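Local coordinates for mRNA export protein (Chaetomium thermophilum, PDB 4WPM) that probably takes part in exporting mRNA from the nucleus to the cytoplasm, this chain being the RNA recognition motif domain of a longer NXF-family protein, at residues F46-R49 against K54-L57; E48-E53 against L80-F85. One frame throughout, in Å; residues are numbered along the deposited sequence.

Overall arrangement
Both contacts use the C-terminal part of helix 40-51, the first helix of the RNA recognition motif, and share Glu48 and Arg49. Their centres lie about 8 Å apart, on the same side of the chain's centre. Along the chain, contact 1 is local: 54-57, in the loop leading to strand 59-63, turns back on the helix it has just left. Contact 2 spans 26 intervening residues and brings the helix end to 80-85, where helix 73-81 runs out towards strand 86-87. The two meet where Leu47 CD2 packs 3.8 Å from Leu82 CD1. One helix end is therefore packed against both the loop that follows it and the turn that follows the second helix.

Contact 1 (F46-R49 against K54-L57)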
ATOM      1  N   PHE A  46      16.856  10.894  -0.440  1.00 22.24           N
ATOM      2  CA  PHE A  46      16.701  11.138   0.990  1.00 18.34           C
ATOM      3  C   PHE A  46      17.152   9.940   1.821  1.00 19.52           C
ATOM      4  O   PHE A  46      17.809  10.101   2.849  1.00 19.88           O
ATOM      5  CB  PHE A  46      15.243  11.478   1.312  1.00 17.90           C
ATOM      6  CG  PHE A  46      14.894  11.334   2.765  1.00 18.40           C
ATOM      7  CD1 PHE A  46      15.272  12.298   3.684  1.00 18.27           C
ATOM      8  CD2 PHE A  46      14.184  10.231   3.213  1.00 16.67           C
ATOM      9  CE1 PHE A  46      14.948  12.166   5.020  1.00 17.43           C
ATOM     10  CE2 PHE A  46      13.859  10.093   4.549  1.00 15.01           C
ATOM     11  CZ  PHE A  46      14.241  11.062   5.454  1.00 15.82           C
ATOM     12  N   LEU A  47      16.797   8.740   1.371  1.00 21.21           N
ATOM     13  CA  LEU A  47      17.156   7.517   2.083  1.00 22.82           C
ATOM     14  C   LEU A  47      18.665   7.304   2.117  1.00 30.22           C
ATOM     15  O   LEU A  47      19.219   6.887   3.134  1.00 30.63           O
ATOM     16  CB  LEU A  47      16.479   6.305   1.439  1.00 17.65           C
ATOM     17  CG  LEU A  47      14.954   6.231   1.547  1.00 14.50           C
ATOM     18  CD1 LEU A  47      14.417   5.089   0.700  1.00 14.82           C
ATOM     19  CD2 LEU A  47      14.517   6.072   2.996  1.00 11.77           C
ATOM     20  N   GLU A  48      19.326   7.588   0.999  1.00 26.78           N
ATOM     21  CA  GLU A  48      20.772   7.430   0.905  1.00 26.58           C
ATOM     22  C   GLU A  48      21.508   8.347   1.878  1.00 29.33           C
ATOM     23  O   GLU A  48      22.449   7.926   2.550  1.00 31.25           O
ATOM     24  CB  GLU A  48      21.243   7.704  -0.526  1.00 26.29           C
ATOM     25  CG  GLU A  48      20.824   6.636  -1.529  1.00 31.63           C
ATOM     26  CD  GLU A  48      21.171   7.003  -2.960  1.00 40.24           C
ATOM     27  OE1 GLU A  48      21.308   8.209  -3.254  1.00 50.64           O
ATOM     28  OE2 GLU A  48      21.301   6.082  -3.795  1.00 39.23           O
ATOM     29  N   ARG A  49      21.074   9.602   1.949  1.00 30.60           N
ATOM     30  CA  ARG A  49      21.712  10.584   2.821  1.00 33.73           C
ATOM     31  C   ARG A  49      21.443  10.288   4.296  1.00 31.58           C
ATOM     32  O   ARG A  49      22.335  10.422   5.135  1.00 28.39           O
ATOM     33  CB  ARG A  49      21.230  11.995   2.477  1.00 41.16           C
ATOM     34  CG  ARG A  49      21.584  12.436   1.065  1.00 50.78           C
ATOM     35  CD  ARG A  49      21.112  13.852   0.779  1.00 59.60           C
ATOM     36  NE  ARG A  49      19.652  13.955   0.765  1.00 62.62           N
ATOM     37  CZ  ARG A  49      18.930  14.679   1.621  1.00 63.69           C
ATOM     38  NH1 ARG A  49      17.609  14.696   1.516  1.00 62.18           N
ATOM     39  NH2 ARG A  49      19.511  15.397   2.579  1.00 65.40           N
ATOM     40  N   LYS A  54      26.436   5.858   3.052  1.00112.06           N
ATOM     41  CA  LYS A  54      26.751   6.084   1.645  1.00118.31           C
ATOM     42  C   LYS A  54      26.317   4.843   0.879  1.00111.88           C
ATOM     43  O   LYS A  54      27.124   4.148   0.260  1.00114.08           O
ATOM     44  CB  LYS A  54      28.230   6.417   1.427  1.00129.32           C
ATOM     45  CG  LYS A  54      28.590   7.863   1.754  1.00137.39           C
ATOM     46  CD  LYS A  54      27.949   8.820   0.745  1.00142.45           C
ATOM     47  CE  LYS A  54      26.674   9.469   1.268  1.00144.79           C
ATOM     48  NZ  LYS A  54      25.722   9.781   0.163  1.00145.52           N
ATOM     49  N   ILE A  55      25.018   4.585   0.950  1.00101.48           N
ATOM     50  CA  ILE A  55      24.381   3.503   0.221  1.00 90.83           C
ATOM     51  C   ILE A  55      23.956   3.957  -1.168  1.00 76.28           C
ATOM     52  O   ILE A  55      23.611   5.120  -1.379  1.00 74.40           O
ATOM     53  CB  ILE A  55      23.159   2.957   0.996  1.00 96.00           C
ATOM     54  CG1 ILE A  55      22.561   1.754   0.259  1.00100.90           C
ATOM     55  CG2 ILE A  55      22.106   4.047   1.186  1.00 96.25           C
ATOM     56  CD1 ILE A  55      21.342   1.167   0.910  1.00104.73           C
ATOM     57  N   THR A  56      24.018   3.025  -2.113  1.00 66.39           N
ATOM     58  CA  THR A  56      23.568   3.259  -3.476  1.00 59.69           C
ATOM     59  C   THR A  56      22.392   2.331  -3.756  1.00 53.85           C
ATOM     60  O   THR A  56      22.523   1.109  -3.685  1.00 53.10           O
ATOM     61  CB  THR A  56      24.685   3.023  -4.506  1.00 60.56           C
ATOM     62  OG1 THR A  56      25.916   3.576  -4.020  1.00 63.05           O
ATOM     63  CG2 THR A  56      24.326   3.675  -5.835  1.00 59.06           C
ATOM     64  N   LEU A  57      21.248   2.926  -4.080  1.00 50.04           N
ATOM     65  CA  LEU A  57      20.024   2.181  -4.336  1.00 48.19           C
ATOM     66  C   LEU A  57      19.843   2.006  -5.837  1.00 52.03           C
ATOM     67  O   LEU A  57      19.581   2.964  -6.565  1.00 47.66           O
ATOM     68  CB  LEU A  57      18.814   2.902  -3.732  1.00 44.23           C
ATOM     69  CG  LEU A  57      18.787   3.021  -2.206  1.00 42.43           C
ATOM     70  CD1 LEU A  57      17.623   3.892  -1.762  1.00 43.34           C
ATOM     71  CD2 LEU A  57      18.709   1.654  -1.541  1.00 42.61           C
TER
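The contact belongs to the first helix-to-strand connection of an RNA recognition motif, where the loop 54-57 folds back along the last turns of helix 40-51. Glu48 meets this loop most extensively. With CG anti to its own carbonyl carbon (chi1 -70°) and the chain extended beyond, its carboxylate reaches the backbone of the loop, where OE2 accepts a hydrogen bond from Leu57 N at 3.2 Å. The bond is nearly straight, 166° at the hydrogen, and uses the anti lone pair of OE2, the one facing away from OE1. A backbone N-H in a segment without regular secondary structure thus finds its acceptor on the helix.

The Ile55 side chain crosses that of Glu48 at about a right angle. Its CG2 branch does the touching, 3.6 Å from Glu48 CA, while Ile55 O lies 3.2 Å from Glu48 CG. The aliphatic part of the glutamate is therefore packed against Ile55, Glu48 CG meeting both the carbonyl O and, at 4.0 Å, Ile55 CG2. The charged end of Lys54 bends back towards the helix, yet NZ stays 5.8 Å from Glu48 OE1; the opposite charges could attract only at a distance, and this lysine is poorly ordered.

Apolar packing continues the contact at Leu57, whose CD1 lies 4.2 Å from Leu47 CB. Both leucines point their CB towards the opposite segment, which places this pair on the inner side of the helix, whereas Arg49 is directed away and forms a salt bridge with Asp45. Outside the two segments, Leu47 and Leu57 both pack on Leu69 of strand 66-71 and on Leu79 of helix 73-81. Leu57 also touches Val71, so its side chain is held among helix 40-51, helix 73-81 and strand 66-71, and Ile55 reaches the second helix at Asp75.

Contact 2 (E48-E53 against L80-F85); sequences ERKSKE and LRLNGF. With SO4 (sulfate ion), chain E.
Lys50 and Leu82 meet through aliphatic carbons, their side chains crossing obliquely. Both leucine methyls face the base of the lysine: CD1 is 3.8 Å from Lys50 CB, and CD2 is 3.4 Å from Lys50 CG. Lys50 CG stands anti to the backbone N (chi1 -161°), and a bend at chi2 (66°) then carries the chain on to Phe85. There it crosses the phenylalanine side chain at about a right angle, with Lys50 CE in the ring plane at the edge, 3.7 Å from Phe85 CE2. The approach is thus made by a methylene at the rim, not over a face. One face of the same ring is met by Leu82 CA, so Leu82 and Phe85, the ends of a type II turn, pack on each other as well as on the lysine. Without the two methyls of Leu82, as with an alanine here, Lys50 CB and CG would probably lose their apolar partners and a gap would open beside them.

Ser51 turns its hydroxyl back to the helix, OG donating to Glu48 O at 2.9 Å from above the carbonyl plane, while its backbone N lies beside Leu82 CD1. The turn that holds Leu82 is itself tied to the sheet: Gly84 and Phe85 form backbone hydrogen bonds with Leu92, and Leu82 packs on Ile94 of strand 90-97 as well as on the end of helix 40-51.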
ATOM      1  N   GLU A  48      19.326   7.588   0.999  1.00 26.78           N
ATOM      2  CA  GLU A  48      20.772   7.430   0.905  1.00 26.58           C
ATOM      3  C   GLU A  48      21.508   8.347   1.878  1.00 29.33           C
ATOM      4  O   GLU A  48      22.449   7.926   2.550  1.00 31.25           O
ATOM      5  CB  GLU A  48      21.243   7.704  -0.526  1.00 26.29           C
ATOM      6  CG  GLU A  48      20.824   6.636  -1.529  1.00 31.63           C
ATOM      7  CD  GLU A  48      21.171   7.003  -2.960  1.00 40.24           C
ATOM      8  OE1 GLU A  48      21.308   8.209  -3.254  1.00 50.64           O
ATOM      9  OE2 GLU A  48      21.301   6.082  -3.795  1.00 39.23           O
ATOM     10  N   ARG A  49      21.074   9.602   1.949  1.00 30.60           N
ATOM     11  CA  ARG A  49      21.712  10.584   2.821  1.00 33.73           C
ATOM     12  C   ARG A  49      21.443  10.288   4.296  1.00 31.58           C
ATOM     13  O   ARG A  49      22.335  10.422   5.135  1.00 28.39           O
ATOM     14  CB  ARG A  49      21.230  11.995   2.477  1.00 41.16           C
ATOM     15  CG  ARG A  49      21.584  12.436   1.065  1.00 50.78           C
ATOM     16  CD  ARG A  49      21.112  13.852   0.779  1.00 59.60           C
ATOM     17  NE  ARG A  49      19.652  13.955   0.765  1.00 62.62           N
ATOM     18  CZ  ARG A  49      18.930  14.679   1.621  1.00 63.69           C
ATOM     19  NH1 ARG A  49      17.609  14.696   1.516  1.00 62.18           N
ATOM     20  NH2 ARG A  49      19.511  15.397   2.579  1.00 65.40           N
ATOM     21  N   LYS A  50      20.214   9.887   4.607  1.00 34.22           N
ATOM     22  CA  LYS A  50      19.792   9.676   5.991  1.00 40.31           C
ATOM     23  C   LYS A  50      20.468   8.464   6.625  1.00 44.65           C
ATOM     24  O   LYS A  50      20.722   8.446   7.829  1.00 44.02           O
ATOM     25  CB  LYS A  50      18.272   9.522   6.066  1.00 45.40           C
ATOM     26  CG  LYS A  50      17.691   9.754   7.456  1.00 50.72           C
ATOM     27  CD  LYS A  50      17.861  11.191   7.921  1.00 52.47           C
ATOM     28  CE  LYS A  50      17.203  11.413   9.273  1.00 45.69           C
ATOM     29  NZ  LYS A  50      17.790  12.576   9.994  1.00 40.10           N
ATOM     30  N   SER A  51      20.739   7.449   5.813  1.00 52.41           N
ATOM     31  CA  SER A  51      21.339   6.209   6.296  1.00 63.96           C
ATOM     32  C   SER A  51      22.754   6.456   6.815  1.00 73.19           C
ATOM     33  O   SER A  51      23.193   5.813   7.768  1.00 72.71           O
ATOM     34  CB  SER A  51      21.358   5.153   5.190  1.00 67.39           C
ATOM     35  OG  SER A  51      22.262   5.508   4.161  1.00 69.55           O
ATOM     36  N   LYS A  52      23.463   7.376   6.162  1.00 82.55           N
ATOM     37  CA  LYS A  52      24.837   7.737   6.523  1.00 91.28           C
ATOM     38  C   LYS A  52      25.804   6.573   6.313  1.00 97.80           C
ATOM     39  O   LYS A  52      26.893   6.548   6.890  1.00 99.92           O
ATOM     40  CB  LYS A  52      24.913   8.212   7.979  1.00 92.95           C
ATOM     41  CG  LYS A  52      24.000   9.380   8.311  1.00 93.50           C
ATOM     42  CD  LYS A  52      24.447  10.654   7.617  1.00 93.52           C
ATOM     43  CE  LYS A  52      23.526  11.814   7.951  1.00 93.57           C
ATOM     44  NZ  LYS A  52      24.047  13.112   7.440  1.00 93.40           N
ATOM     45  N   GLU A  53      25.400   5.614   5.486  1.00100.97           N
ATOM     46  CA  GLU A  53      26.276   4.522   5.076  1.00104.15           C
ATOM     47  C   GLU A  53      26.914   4.808   3.717  1.00105.94           C
ATOM     48  O   GLU A  53      27.822   4.097   3.289  1.00103.26           O
ATOM     49  CB  GLU A  53      25.475   3.217   5.005  1.00107.26           C
ATOM     50  CG  GLU A  53      26.309   1.944   4.885  1.00111.23           C
ATOM     51  CD  GLU A  53      25.509   0.774   4.340  1.00114.71           C
ATOM     52  OE1 GLU A  53      26.127  -0.227   3.921  1.00115.59           O
ATOM     53  OE2 GLU A  53      24.263   0.854   4.331  1.00116.29           O
ATOM     54  N   LEU A  80      15.931   0.016   7.213  1.00 23.55           N
ATOM     55  CA  LEU A  80      14.930  -0.356   8.205  1.00 24.27           C
ATOM     56  C   LEU A  80      14.972   0.553   9.436  1.00 22.86           C
ATOM     57  O   LEU A  80      13.953   0.740  10.102  1.00 22.26           O
ATOM     58  CB  LEU A  80      15.107  -1.820   8.618  1.00 25.34           C
ATOM     59  CG  LEU A  80      14.606  -2.868   7.617  1.00 24.47           C
ATOM     60  CD1 LEU A  80      15.033  -4.267   8.040  1.00 25.11           C
ATOM     61  CD2 LEU A  80      13.092  -2.803   7.457  1.00 22.97           C
ATOM     62  N   ARG A  81      16.141   1.110   9.745  1.00 24.44           N
ATOM     63  CA  ARG A  81      16.248   2.053  10.858  1.00 27.71           C
ATOM     64  C   ARG A  81      15.415   3.304  10.613  1.00 26.72           C
ATOM     65  O   ARG A  81      14.931   3.929  11.556  1.00 27.65           O
ATOM     66  CB  ARG A  81      17.704   2.457  11.120  1.00 33.49           C
ATOM     67  CG  ARG A  81      18.438   1.518  12.056  1.00 37.57           C
ATOM     68  CD  ARG A  81      19.861   1.985  12.340  1.00 38.88           C
ATOM     69  NE  ARG A  81      20.639   0.955  13.025  1.00 40.05           N
ATOM     70  CZ  ARG A  81      21.836   1.153  13.572  1.00 41.78           C
ATOM     71  NH1 ARG A  81      22.409   2.348  13.526  1.00 43.71           N
ATOM     72  NH2 ARG A  81      22.457   0.150  14.176  1.00 41.92           N
ATOM     73  N   LEU A  82      15.254   3.666   9.346  1.00 25.46           N
ATOM     74  CA  LEU A  82      14.528   4.877   8.988  1.00 24.83           C
ATOM     75  C   LEU A  82      13.015   4.661   9.020  1.00 21.01           C
ATOM     76  O   LEU A  82      12.251   5.562   8.677  1.00 19.23           O
ATOM     77  CB  LEU A  82      14.962   5.368   7.607  1.00 28.84           C
ATOM     78  CG  LEU A  82      16.469   5.575   7.429  1.00 33.51           C
ATOM     79  CD1 LEU A  82      16.783   6.030   6.012  1.00 34.15           C
ATOM     80  CD2 LEU A  82      17.012   6.571   8.447  1.00 35.50           C
ATOM     81  N   ASN A  83      12.584   3.465   9.408  1.00 16.98           N
ATOM     82  CA  ASN A  83      11.159   3.187   9.535  1.00 15.26           C
ATOM     83  C   ASN A  83      10.518   4.090  10.578  1.00 18.39           C
ATOM     84  O   ASN A  83      11.022   4.208  11.692  1.00 23.25           O
ATOM     85  CB  ASN A  83      10.928   1.723   9.909  1.00 13.56           C
ATOM     86  CG  ASN A  83       9.462   1.405  10.129  1.00 15.94           C
ATOM     87  OD1 ASN A  83       8.707   1.201   9.178  1.00 18.41           O
ATOM     88  ND2 ASN A  83       9.048   1.373  11.390  1.00 17.14           N
ATOM     89  N   GLY A  84       9.408   4.723  10.211  1.00 17.03           N
ATOM     90  CA  GLY A  84       8.673   5.586  11.120  1.00 16.04           C
ATOM     91  C   GLY A  84       9.102   7.039  11.046  1.00 18.51           C
ATOM     92  O   GLY A  84       8.459   7.913  11.628  1.00 19.56           O
ATOM     93  N   PHE A  85      10.190   7.302  10.328  1.00 20.91           N
ATOM     94  CA  PHE A  85      10.662   8.667  10.123  1.00 23.54           C
ATOM     95  C   PHE A  85       9.730   9.425   9.185  1.00 20.10           C
ATOM     96  O   PHE A  85       8.998   8.821   8.401  1.00 18.25           O
ATOM     97  CB  PHE A  85      12.086   8.671   9.563  1.00 33.34           C
ATOM     98  CG  PHE A  85      13.152   8.555  10.618  1.00 45.71           C
ATOM     99  CD1 PHE A  85      12.968   7.744  11.725  1.00 51.98           C
ATOM    100  CD2 PHE A  85      14.339   9.255  10.497  1.00 49.71           C
ATOM    101  CE1 PHE A  85      13.947   7.637  12.695  1.00 56.37           C
ATOM    102  CE2 PHE A  85      15.322   9.153  11.463  1.00 53.41           C
ATOM    103  CZ  PHE A  85      15.126   8.342  12.562  1.00 55.65           C
TER
HETATM  104  S   SO4 E 303      18.886  -1.571  14.066  1.00110.32           S
HETATM  105  O1  SO4 E 303      20.084  -2.404  14.065  1.00110.58           O
HETATM  106  O2  SO4 E 303      17.911  -2.113  15.007  1.00111.70           O
HETATM  107  O3  SO4 E 303      19.235  -0.212  14.468  1.00110.14           O
HETATM  108  O4  SO4 E 303      18.313  -1.556  12.725  1.00110.46           O